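Local coordinates for protein 3-dehydroshikimate dehydratase (Pseudomonas putida, PDB 5HMQ) that catalyses the metal-dependent dehydration of 3-dehydroshikimate to protocatechuate, an intermediate shared by the quinate and shikimate degradation pathways, at residues L20-A24 and M51-I57; L260-Y265 and A383-Q387; E267-R271 and V285-P289. All coordinates share one frame; numbering follows the deposited sequence.

Contact 1. Residues L20-A24 and M51-I57; sequences LEAIA and MCADLGI
Leu20 reaches from helix 16-25 into the side of helix 45-55 and meets Leu55, Met51 and Cys52 in turn from CB outward. Its CB lies 3.8 Å from CD1 of Leu55, and the same methyl also rests on the Leu20 carbonyl oxygen. With CG anti to the carbonyl carbon (chi1 -62°), the branch is carried toward the start of the 51-57 segment. There CD1 touches the terminal methyl CE of Met51, a selenomethionine, at 3.7 Å, the two side chains crossing at about a right angle. CD2 stands 4.0 Å from SG of Cys52, which is almost as close to CD1, so the sulfur sits across the fork of the leucine, facing both methyls.

Helices 16-25 and 45-55 lie side by side on the outside of the TIM barrel, and on the segments here they run 10.1 Å apart at -28°, nearly parallel. Val31 of barrel strand 30-34 lies beneath them, touched by Leu20, Ile23 and Ile57.

One turn on, the small Ala24 allows a closer backbone approach: its CB is 3.8 Å from CB of Leu55 and equally near CG2 of Ile57. Gly56, with positive phi, ends helix 45-55 in a Schellman motif. The reversal brings Ile57 back against the first helix, where its CD1 meets CG2 of Ile23 at 4.2 Å, again nearly at right angles.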
loop_
_atom_site.group_PDB
_atom_site.type_symbol
_atom_site.label_atom_id
_atom_site.label_comp_id
_atom_site.label_asym_id
_atom_site.label_seq_id
_atom_site.Cartn_x
_atom_site.Cartn_y
_atom_site.Cartn_z
ATOM N N LEU C 20 -0.271 13.032 15.123
ATOM C CA LEU C 20 -1.011 14.134 15.731
ATOM C C LEU C 20 -1.232 15.268 14.740
ATOM O O LEU C 20 -2.305 15.883 14.727
ATOM C CB LEU C 20 -0.278 14.651 16.970
ATOM C CG LEU C 20 -0.098 13.671 18.127
ATOM C CD1 LEU C 20 0.769 14.292 19.207
ATOM C CD2 LEU C 20 -1.450 13.257 18.688
ATOM N N GLU C 21 -0.231 15.563 13.900
ATOM C CA GLU C 21 -0.429 16.599 12.889
ATOM C C GLU C 21 -1.457 16.176 11.852
ATOM O O GLU C 21 -2.303 16.982 11.454
ATOM C CB GLU C 21 0.895 16.974 12.219
ATOM C CG GLU C 21 1.826 17.736 13.144
ATOM C CD GLU C 21 3.219 17.913 12.541
ATOM O OE1 GLU C 21 3.394 17.581 11.353
ATOM O OE2 GLU C 21 4.100 18.437 13.234
ATOM N N ALA C 22 -1.408 14.921 11.407
ATOM C CA ALA C 22 -2.406 14.440 10.453
ATOM C C ALA C 22 -3.807 14.457 11.058
ATOM O O ALA C 22 -4.781 14.821 10.387
ATOM C CB ALA C 22 -2.041 13.033 9.974
ATOM N N ILE C 23 -3.927 14.057 12.327
ATOM C CA ILE C 23 -5.229 14.046 12.991
ATOM C C ILE C 23 -5.808 15.455 13.048
ATOM O O ILE C 23 -6.988 15.674 12.745
ATOM C CB ILE C 23 -5.102 13.429 14.396
ATOM C CG1 ILE C 23 -4.820 11.928 14.297
ATOM C CG2 ILE C 23 -6.358 13.678 15.208
ATOM C CD1 ILE C 23 -4.389 11.298 15.603
ATOM N N ALA C 24 -4.981 16.435 13.417
ATOM C CA ALA C 24 -5.446 17.819 13.463
ATOM C C ALA C 24 -5.753 18.348 12.068
ATOM O O ALA C 24 -6.776 19.014 11.864
ATOM C CB ALA C 24 -4.410 18.703 14.158
HETATM N N MSE C 51 2.149 19.389 22.208
HETATM C CA MSE C 51 1.879 19.224 20.781
HETATM C C MSE C 51 0.381 19.287 20.484
HETATM O O MSE C 51 -0.040 19.933 19.527
HETATM C CB MSE C 51 2.456 17.903 20.262
HETATM C CG MSE C 51 3.966 17.896 20.096
HETATM SE SE MSE C 51 4.620 16.366 19.066
HETATM C CE MSE C 51 4.235 14.942 20.338
ATOM N N CYS C 52 -0.420 18.613 21.313
ATOM C CA CYS C 52 -1.864 18.609 21.095
ATOM C C CYS C 52 -2.469 19.986 21.340
ATOM O O CYS C 52 -3.379 20.408 20.617
ATOM C CB CYS C 52 -2.529 17.566 21.989
ATOM S SG CYS C 52 -2.090 15.860 21.599
ATOM N N ALA C 53 -1.983 20.700 22.358
ATOM C CA ALA C 53 -2.463 22.057 22.597
ATOM C C ALA C 53 -2.090 22.984 21.448
ATOM O O ALA C 53 -2.902 23.815 21.021
ATOM C CB ALA C 53 -1.906 22.584 23.918
ATOM N N ASP C 54 -0.861 22.862 20.938
ATOM C CA ASP C 54 -0.434 23.686 19.810
ATOM C C ASP C 54 -1.231 23.373 18.548
ATOM O O ASP C 54 -1.503 24.269 17.742
ATOM C CB ASP C 54 1.064 23.503 19.566
ATOM C CG ASP C 54 1.908 24.044 20.707
ATOM O OD1 ASP C 54 1.366 24.805 21.535
ATOM O OD2 ASP C 54 3.110 23.710 20.776
ATOM N N LEU C 55 -1.600 22.107 18.348
ATOM C CA LEU C 55 -2.360 21.732 17.162
ATOM C C LEU C 55 -3.857 21.951 17.323
ATOM O O LEU C 55 -4.591 21.847 16.334
ATOM C CB LEU C 55 -2.092 20.272 16.797
ATOM C CG LEU C 55 -0.663 19.953 16.357
ATOM C CD1 LEU C 55 -0.407 18.453 16.391
ATOM C CD2 LEU C 55 -0.397 20.518 14.971
ATOM N N GLY C 56 -4.324 22.264 18.530
ATOM C CA GLY C 56 -5.734 22.506 18.752
ATOM C C GLY C 56 -6.595 21.274 18.884
ATOM O O GLY C 56 -7.801 21.346 18.629
ATOM N N ILE C 57 -6.018 20.140 19.272
ATOM C CA ILE C 57 -6.781 18.921 19.500
ATOM C C ILE C 57 -6.608 18.509 20.955
ATOM O O ILE C 57 -5.552 18.718 21.561
ATOM C CB ILE C 57 -6.365 17.775 18.550
ATOM C CG1 ILE C 57 -4.883 17.435 18.725
ATOM C CG2 ILE C 57 -6.677 18.137 17.105
ATOM C CD1 ILE C 57 -4.431 16.234 17.918
#

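Contact 2. Residues L260-Y265 and A383-Q387; sequences LRSLLY and AFRGQ
Arg261 grips the carbonyl oxygen of Phe384 side-on with two nitrogens. NE donates to Phe384 O over 3.0 Å, approaching within 17° of the line of the C=O bond, and NH2 reaches the same oxygen at 3.1 Å from a direction tilted out of the carbonyl plane. A weak third bond runs from NH2 to Arg385 O. The chain of Arg261 is extended as far as CD and then bends (chi3 -76°), which turns this edge of the guanidinium onto the loop.

Both carbonyls are presented by the end of helix 374-383: Arg385, with positive phi, is the C-prime residue of a Schellman motif. The contact thereby joins a helix of the TIM barrel domain to the first VOC module of the C-terminal dioxygenase-like domain.

Beside the polar grip, the Phe384 ring puts an edge to the helix, its CE1 3.6 Å from the backbone N of Tyr265 and 3.9 Å from CB of Leu264. Arg385 lays a guanidinium face over CD1 of Leu260, while CD1 of Leu264 sits 3.8 Å from NE of Arg385. Farther out, Phe287 packs edge-to-face with Phe384, and Ser464 and Leu465 of helix 455-465 touch Arg261.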
loop_
_atom_site.group_PDB
_atom_site.type_symbol
_atom_site.label_atom_id
_atom_site.label_comp_id
_atom_site.label_asym_id
_atom_site.label_seq_id
_atom_site.Cartn_x
_atom_site.Cartn_y
_atom_site.Cartn_z
ATOM N N LEU C 260 -12.086 11.008 9.276
ATOM C CA LEU C 260 -13.022 12.101 9.510
ATOM C C LEU C 260 -14.193 12.023 8.541
ATOM O O LEU C 260 -15.351 12.204 8.936
ATOM C CB LEU C 260 -12.294 13.443 9.389
ATOM C CG LEU C 260 -12.910 14.701 10.015
ATOM C CD1 LEU C 260 -14.070 15.257 9.198
ATOM C CD2 LEU C 260 -13.343 14.429 11.449
ATOM N N ARG C 261 -13.906 11.758 7.263
ATOM C CA ARG C 261 -14.968 11.589 6.276
ATOM C C ARG C 261 -15.934 10.481 6.684
ATOM O O ARG C 261 -17.153 10.626 6.533
ATOM C CB ARG C 261 -14.361 11.302 4.902
ATOM C CG ARG C 261 -15.380 11.013 3.809
ATOM C CD ARG C 261 -14.701 10.792 2.462
ATOM N NE ARG C 261 -14.246 12.047 1.868
ATOM C CZ ARG C 261 -13.479 12.126 0.785
ATOM N NH1 ARG C 261 -13.073 11.020 0.174
ATOM N NH2 ARG C 261 -13.117 13.311 0.313
ATOM N N SER C 262 -15.412 9.370 7.209
ATOM C CA SER C 262 -16.282 8.269 7.612
ATOM C C SER C 262 -17.168 8.649 8.794
ATOM O O SER C 262 -18.305 8.173 8.889
ATOM C CB SER C 262 -15.449 7.033 7.954
ATOM O OG SER C 262 -14.864 7.147 9.241
ATOM N N LEU C 263 -16.673 9.502 9.694
ATOM C CA LEU C 263 -17.498 9.958 10.807
ATOM C C LEU C 263 -18.600 10.895 10.329
ATOM O O LEU C 263 -19.727 10.845 10.835
ATOM C CB LEU C 263 -16.631 10.638 11.868
ATOM C CG LEU C 263 -15.840 9.693 12.776
ATOM C CD1 LEU C 263 -15.027 10.471 13.799
ATOM C CD2 LEU C 263 -16.780 8.714 13.464
ATOM N N LEU C 264 -18.286 11.771 9.372
ATOM C CA LEU C 264 -19.312 12.626 8.786
ATOM C C LEU C 264 -20.400 11.790 8.121
ATOM O O LEU C 264 -21.596 12.049 8.295
ATOM C CB LEU C 264 -18.679 13.589 7.781
ATOM C CG LEU C 264 -17.643 14.562 8.350
ATOM C CD1 LEU C 264 -17.127 15.492 7.263
ATOM C CD2 LEU C 264 -18.195 15.347 9.535
ATOM N N TYR C 265 -19.994 10.778 7.352
ATOM C CA TYR C 265 -20.957 9.897 6.698
ATOM C C TYR C 265 -21.750 9.096 7.722
ATOM O O TYR C 265 -22.962 8.903 7.566
ATOM C CB TYR C 265 -20.224 8.971 5.726
ATOM C CG TYR C 265 -21.110 8.024 4.946
ATOM C CD1 TYR C 265 -22.011 8.499 4.002
ATOM C CD2 TYR C 265 -21.027 6.651 5.140
ATOM C CE1 TYR C 265 -22.815 7.631 3.281
ATOM C CE2 TYR C 265 -21.825 5.777 4.425
ATOM C CZ TYR C 265 -22.717 6.271 3.498
ATOM O OH TYR C 265 -23.511 5.401 2.786
ATOM N N ALA C 383 -19.053 19.165 0.800
ATOM C CA ALA C 383 -19.327 18.958 2.219
ATOM C C ALA C 383 -18.559 17.765 2.770
ATOM O O ALA C 383 -18.129 17.784 3.930
ATOM C CB ALA C 383 -20.827 18.774 2.448
ATOM N N PHE C 384 -18.373 16.721 1.962
ATOM C CA PHE C 384 -17.550 15.587 2.350
ATOM C C PHE C 384 -16.090 15.784 1.967
ATOM O O PHE C 384 -15.322 14.814 1.946
ATOM C CB PHE C 384 -18.099 14.296 1.742
ATOM C CG PHE C 384 -19.316 13.770 2.448
ATOM C CD1 PHE C 384 -19.194 13.115 3.662
ATOM C CD2 PHE C 384 -20.577 13.928 1.900
ATOM C CE1 PHE C 384 -20.309 12.629 4.320
ATOM C CE2 PHE C 384 -21.696 13.442 2.552
ATOM C CZ PHE C 384 -21.562 12.793 3.763
ATOM N N ARG C 385 -15.705 17.023 1.655
ATOM C CA ARG C 385 -14.308 17.425 1.502
ATOM C C ARG C 385 -13.637 16.748 0.309
ATOM O O ARG C 385 -12.454 16.413 0.354
ATOM C CB ARG C 385 -13.526 17.174 2.790
ATOM C CG ARG C 385 -14.149 17.887 3.972
ATOM C CD ARG C 385 -13.659 17.354 5.298
ATOM N NE ARG C 385 -14.367 18.001 6.398
ATOM C CZ ARG C 385 -13.789 18.774 7.310
ATOM N NH1 ARG C 385 -12.484 19.006 7.255
ATOM N NH2 ARG C 385 -14.518 19.320 8.276
ATOM N N GLY C 386 -14.391 16.553 -0.766
ATOM C CA GLY C 386 -13.769 16.249 -2.032
ATOM C C GLY C 386 -13.212 17.514 -2.642
ATOM O O GLY C 386 -13.511 18.623 -2.205
ATOM N N GLN C 387 -12.378 17.351 -3.665
ATOM C CA GLN C 387 -11.774 18.514 -4.291
ATOM C C GLN C 387 -12.567 18.894 -5.528
ATOM O O GLN C 387 -12.517 18.166 -6.532
ATOM C CB GLN C 387 -10.316 18.249 -4.659
ATOM C CG GLN C 387 -9.651 19.451 -5.313
ATOM C CD GLN C 387 -8.180 19.234 -5.604
ATOM O OE1 GLN C 387 -7.695 18.104 -5.600
ATOM N NE2 GLN C 387 -7.463 20.321 -5.865
#

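Contact 3. Residues E267-R271 and V285-P289; sequences EEQTR and VLFSP
Glu267 and Leu286 bring the helix and the returning chain to a CA separation of 5.0 Å, and Glu268 and Phe287 follow at 5.4 Å. The 285-289 segment is an irregular, largely extended strip laid against one turn of helix 252-276. Its backbone is tied to the helix by a nearly straight hydrogen bond from Phe287 N to Glu267 OE1 (2.8 Å, 164° at the hydrogen), which uses the anti lone pair of that oxygen. The other oxygen, OE2, forms a salt bridge with Arg5 and accepts a weak bond from a water that also donates to Val285 O. Both ends of the carboxylate are thus occupied, which fixes its rotation.

Leu286 packs on the helix surface between Glu267 and Arg271: CD1 lies 3.6 Å from CB of Arg271, and CD2 packs at 3.9 Å on CG of Glu267. Arg271 runs extended to CD and then bends at chi3 (57°), laying its NE 3.6 Å from CB of Ser288. NE is buried without a hydrogen-bonding partner, whereas NH1 pairs with Glu275. In Glu268, CG lies opposite the backbone N (chi1 166°), and the extended chain beyond it sets OE2 3.2 Å from CG of Pro289, where it also forms a salt bridge with Arg380.

Beyond the two segments, Leu230 of helix 222-231 meets both Thr270 and Leu286, while Phe287 and Pro289 lean on Ala383 of helix 374-383, so the 285-289 segment is packed between helices 252-276 and 374-383.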
loop_
_atom_site.group_PDB
_atom_site.type_symbol
_atom_site.label_atom_id
_atom_site.label_comp_id
_atom_site.label_asym_id
_atom_site.label_seq_id
_atom_site.Cartn_x
_atom_site.Cartn_y
_atom_site.Cartn_z
ATOM N N GLU C 267 -22.510 10.042 10.768
ATOM C CA GLU C 267 -23.461 10.926 11.433
ATOM C C GLU C 267 -24.717 11.128 10.592
ATOM O O GLU C 267 -25.834 11.088 11.121
ATOM C CB GLU C 267 -22.802 12.270 11.738
ATOM C CG GLU C 267 -21.806 12.226 12.883
ATOM C CD GLU C 267 -21.210 13.583 13.186
ATOM O OE1 GLU C 267 -21.742 14.594 12.678
ATOM O OE2 GLU C 267 -20.212 13.640 13.935
ATOM N N GLU C 268 -24.555 11.345 9.284
ATOM C CA GLU C 268 -25.711 11.542 8.419
ATOM C C GLU C 268 -26.569 10.283 8.364
ATOM O O GLU C 268 -27.797 10.342 8.507
ATOM C CB GLU C 268 -25.254 11.947 7.018
ATOM C CG GLU C 268 -26.363 11.834 5.988
ATOM C CD GLU C 268 -25.845 12.033 4.571
ATOM O OE1 GLU C 268 -25.024 11.214 4.123
ATOM O OE2 GLU C 268 -26.240 13.012 3.925
ATOM N N GLN C 269 -25.932 9.129 8.159
ATOM C CA GLN C 269 -26.675 7.875 8.116
ATOM C C GLN C 269 -27.313 7.568 9.456
ATOM O O GLN C 269 -28.406 6.991 9.506
ATOM C CB GLN C 269 -25.763 6.719 7.696
ATOM C CG GLN C 269 -25.201 6.857 6.303
ATOM C CD GLN C 269 -26.293 7.000 5.266
ATOM O OE1 GLN C 269 -26.395 8.025 4.591
ATOM N NE2 GLN C 269 -27.122 5.974 5.137
ATOM N N THR C 270 -26.660 7.947 10.552
ATOM C CA THR C 270 -27.296 7.744 11.842
ATOM C C THR C 270 -28.484 8.683 12.000
ATOM O O THR C 270 -29.570 8.241 12.390
ATOM C CB THR C 270 -26.280 7.942 12.969
ATOM O OG1 THR C 270 -25.199 7.013 12.811
ATOM C CG2 THR C 270 -26.928 7.717 14.320
ATOM N N ARG C 271 -28.340 9.941 11.562
ATOM C CA ARG C 271 -29.454 10.883 11.651
ATOM C C ARG C 271 -30.660 10.372 10.877
ATOM O O ARG C 271 -31.784 10.368 11.391
ATOM C CB ARG C 271 -29.043 12.260 11.129
ATOM C CG ARG C 271 -30.215 13.242 11.068
ATOM C CD ARG C 271 -29.801 14.636 10.626
ATOM N NE ARG C 271 -29.143 14.629 9.323
ATOM C CZ ARG C 271 -29.782 14.475 8.165
ATOM N NH1 ARG C 271 -31.097 14.312 8.143
ATOM N NH2 ARG C 271 -29.103 14.481 7.027
ATOM N N VAL C 285 -26.427 18.579 15.788
ATOM C CA VAL C 285 -25.525 17.583 16.358
ATOM C C VAL C 285 -24.880 16.769 15.244
ATOM O O VAL C 285 -23.651 16.707 15.136
ATOM C CB VAL C 285 -26.255 16.658 17.348
ATOM C CG1 VAL C 285 -25.317 15.565 17.837
ATOM C CG2 VAL C 285 -26.803 17.455 18.519
ATOM N N LEU C 286 -25.703 16.145 14.407
ATOM C CA LEU C 286 -25.226 15.220 13.387
ATOM C C LEU C 286 -25.069 15.936 12.050
ATOM O O LEU C 286 -25.960 16.683 11.632
ATOM C CB LEU C 286 -26.185 14.037 13.254
ATOM C CG LEU C 286 -26.362 13.234 14.547
ATOM C CD1 LEU C 286 -27.386 12.127 14.368
ATOM C CD2 LEU C 286 -25.034 12.668 15.027
ATOM N N PHE C 287 -23.925 15.712 11.400
ATOM C CA PHE C 287 -23.654 16.246 10.069
ATOM C C PHE C 287 -24.847 16.031 9.146
ATOM O O PHE C 287 -25.379 14.922 9.043
ATOM C CB PHE C 287 -22.404 15.568 9.497
ATOM C CG PHE C 287 -21.802 16.272 8.309
ATOM C CD1 PHE C 287 -21.342 17.575 8.413
ATOM C CD2 PHE C 287 -21.669 15.616 7.093
ATOM C CE1 PHE C 287 -20.776 18.217 7.324
ATOM C CE2 PHE C 287 -21.105 16.253 6.000
ATOM C CZ PHE C 287 -20.658 17.556 6.117
ATOM N N SER C 288 -25.286 17.107 8.496
ATOM C CA SER C 288 -26.468 17.090 7.632
ATOM C C SER C 288 -26.119 17.769 6.315
ATOM O O SER C 288 -26.503 18.921 6.072
ATOM C CB SER C 288 -27.666 17.755 8.313
ATOM O OG SER C 288 -27.351 19.063 8.754
ATOM N N PRO C 289 -25.386 17.085 5.442
ATOM C CA PRO C 289 -24.999 17.683 4.163
ATOM C C PRO C 289 -26.151 17.625 3.175
ATOM O O PRO C 289 -27.174 16.979 3.447
ATOM C CB PRO C 289 -23.826 16.800 3.715
ATOM C CG PRO C 289 -24.173 15.459 4.261
ATOM C CD PRO C 289 -24.887 15.705 5.575
HETATM O O HOH W 1 -21.367 15.024 16.006
#

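In the fold
Contact 1 closes first along the chain and lies wholly within the TIM barrel, between helices 16-25 and 45-55, its centre about 19 Å from that of contact 2 and about 25 Å from that of contact 3. It touches neither. Contacts 2 and 3 have centres about 11 Å apart and share helix 252-276, which comes after the last barrel strand. The chain leaves this helix, turns back and crosses it in contact 3, enters the first VOC module, and only then supplies the 383-387 segment of contact 2. The two meet directly, CB of Leu264 packing against CD2 of Phe287, and helix 252-276 and the 285-289 segment together pack the catalytic barrel against the dioxygenase-like domain.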